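Galectin (Xenopus laevis, PDB 3WUD) binds beta-galactosides such as lactose as a prototype galectin of frog skin, close to but distinct from galectin-1. Local coordinates at residues 91-96 with 100-105. Residues are numbered along the deposited sequence; the frame is centred on the assembly and turned at random. Where two conformers were deposited one is given.
Sequences CFEYQA and KVKLSD
The side chain of K102 leans diagonally across that of E93, its CE 3.8 Å from E93 CB, and illustrates how two strands of a beta hairpin are tied both through the backbone and over one face. With CG anti to the carbonyl carbon (chi1 -46°) and the chain extended beyond it, K102 starts beside C91, CB to CB 4.2 Å, and runs on to E93, bringing NZ to E93 OE1 in a salt bridge whose hydrogen bond is weak and whose exact geometry is uncertain. The aliphatic part of K100, from the same neighbouring strand, also approaches E93, CB to CB 4.1 Å. Beneath, the antiparallel backbones pair C91 with K102 and E93 with K100 by two nearly straight hydrogen bonds each, E93 N to K100 O being 2.8 Å. The intervening non-hydrogen-bonded pair, F92 and V101, turns to the opposite face, where F92 CD1 meets V101 CG2 at 4.2 Å. That face looks into the galectin beta-sandwich: F48 of strand 43-51, in the other sheet, meets the F92 ring edge-to-face. In its own five-stranded sheet the hairpin lies between strand 19-26, joined to C91 by the C19 disulfide, and strand 108-112.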
loop_
_atom_site.group_PDB
_atom_site.type_symbol
_atom_site.label_atom_id
_atom_site.label_comp_id
_atom_site.label_asym_id
_atom_site.label_seq_id
_atom_site.Cartn_x
_atom_site.Cartn_y
_atom_site.Cartn_z
ATOM N N CYS A 91 10.572 -4.665 8.848
ATOM C CA CYS A 91 10.592 -3.146 8.889
ATOM C C CYS A 91 11.838 -2.675 8.164
ATOM O O CYS A 91 12.954 -3.164 8.373
ATOM C CB CYS A 91 10.506 -2.417 10.294
ATOM S SG CYS A 91 9.437 -0.918 10.164
ATOM N N PHE A 92 11.649 -1.714 7.308
ATOM C CA PHE A 92 12.753 -1.035 6.617
ATOM C C PHE A 92 12.880 0.369 7.166
ATOM O O PHE A 92 11.958 1.115 6.993
ATOM C CB PHE A 92 12.473 -1.032 5.120
ATOM C CG PHE A 92 12.277 -2.419 4.543
ATOM C CD1 PHE A 92 13.324 -3.079 3.917
ATOM C CD2 PHE A 92 11.012 -2.980 4.552
ATOM C CE1 PHE A 92 13.111 -4.340 3.366
ATOM C CE2 PHE A 92 10.806 -4.214 4.029
ATOM C CZ PHE A 92 11.872 -4.897 3.435
ATOM N N GLU A 93 13.977 0.682 7.872
ATOM C CA GLU A 93 14.178 1.978 8.498
ATOM C C GLU A 93 15.137 2.744 7.617
ATOM O O GLU A 93 16.203 2.215 7.256
ATOM C CB GLU A 93 14.768 1.822 9.898
ATOM C CG GLU A 93 15.197 3.140 10.513
ATOM C CD GLU A 93 15.844 2.974 11.881
ATOM O OE1 GLU A 93 15.421 2.059 12.600
ATOM O OE2 GLU A 93 16.750 3.789 12.219
ATOM N N TYR A 94 14.750 3.964 7.273
ATOM C CA TYR A 94 15.576 4.856 6.431
ATOM C C TYR A 94 16.477 5.824 7.233
ATOM O O TYR A 94 15.985 6.709 7.951
ATOM C CB TYR A 94 14.613 5.622 5.481
ATOM C CG TYR A 94 15.200 6.651 4.532
ATOM C CD1 TYR A 94 16.586 6.744 4.255
ATOM C CD2 TYR A 94 14.373 7.534 3.898
ATOM C CE1 TYR A 94 17.082 7.731 3.390
ATOM C CE2 TYR A 94 14.857 8.501 3.068
ATOM C CZ TYR A 94 16.205 8.591 2.782
ATOM O OH TYR A 94 16.658 9.618 1.931
ATOM N N GLN A 95 17.792 5.590 7.158
ATOM C CA GLN A 95 18.809 6.528 7.660
ATOM C C GLN A 95 19.600 7.137 6.517
ATOM O O GLN A 95 19.503 6.699 5.359
ATOM C CB GLN A 95 19.751 5.823 8.667
ATOM C CG GLN A 95 19.004 5.304 9.913
ATOM C CD GLN A 95 18.360 6.451 10.717
ATOM O OE1 GLN A 95 18.803 7.609 10.639
ATOM N NE2 GLN A 95 17.317 6.143 11.476
ATOM N N ALA A 96 20.351 8.186 6.851
ATOM C CA ALA A 96 21.011 9.000 5.846
ATOM C C ALA A 96 21.672 8.180 4.746
ATOM O O ALA A 96 21.367 8.403 3.565
ATOM C CB ALA A 96 22.042 9.911 6.519
ATOM N N LYS A 100 18.163 0.143 7.481
ATOM C CA LYS A 100 18.256 -0.873 8.496
ATOM C C LYS A 100 17.056 -1.775 8.298
ATOM O O LYS A 100 15.899 -1.290 8.281
ATOM C CB LYS A 100 18.279 -0.210 9.899
ATOM C CG LYS A 100 18.209 -1.177 11.057
ATOM C CD LYS A 100 18.075 -0.378 12.360
ATOM C CE LYS A 100 19.215 -0.672 13.309
ATOM N NZ LYS A 100 20.529 -0.295 12.717
ATOM N N VAL A 101 17.312 -3.078 8.133
ATOM C CA VAL A 101 16.255 -4.062 7.873
ATOM C C VAL A 101 16.048 -4.804 9.172
ATOM O O VAL A 101 17.025 -5.377 9.690
ATOM C CB VAL A 101 16.653 -5.065 6.843
ATOM C CG1 VAL A 101 15.571 -6.112 6.622
ATOM C CG2 VAL A 101 17.034 -4.342 5.511
ATOM N N LYS A 102 14.825 -4.768 9.665
ATOM C CA LYS A 102 14.490 -5.378 11.013
ATOM C C LYS A 102 13.512 -6.518 10.805
ATOM O O LYS A 102 12.411 -6.348 10.261
ATOM C CB LYS A 102 13.878 -4.296 11.947
ATOM C CG LYS A 102 14.584 -2.983 11.997
ATOM C CD LYS A 102 13.865 -2.032 12.960
ATOM C CE LYS A 102 14.282 -0.601 12.760
ATOM N NZ LYS A 102 13.200 0.311 13.208
ATOM N N LEU A 103 13.910 -7.713 11.248
ATOM C CA LEU A 103 13.197 -8.916 11.073
ATOM C C LEU A 103 12.380 -9.237 12.343
ATOM O O LEU A 103 12.657 -8.678 13.454
ATOM C CB LEU A 103 14.152 -10.025 10.732
ATOM C CG LEU A 103 14.997 -9.745 9.464
ATOM C CD1 LEU A 103 16.028 -10.824 9.270
ATOM C CD2 LEU A 103 14.089 -9.561 8.248
ATOM N N SER A 104 11.417 -10.131 12.143
ATOM C CA SER A 104 10.397 -10.499 13.121
ATOM C C SER A 104 10.967 -11.139 14.363
ATOM O O SER A 104 10.359 -11.058 15.409
ATOM C CB SER A 104 9.380 -11.490 12.495
ATOM O OG SER A 104 10.025 -12.699 11.983
ATOM N N ASP A 105 12.113 -11.784 14.259
ATOM C CA ASP A 105 12.792 -12.415 15.385
ATOM C C ASP A 105 13.825 -11.506 16.067
ATOM O O ASP A 105 14.667 -11.958 16.798
ATOM C CB ASP A 105 13.432 -13.767 14.921
ATOM C CG ASP A 105 14.638 -13.565 13.997
ATOM O OD1 ASP A 105 15.472 -14.496 13.786
ATOM O OD2 ASP A 105 14.800 -12.441 13.497
#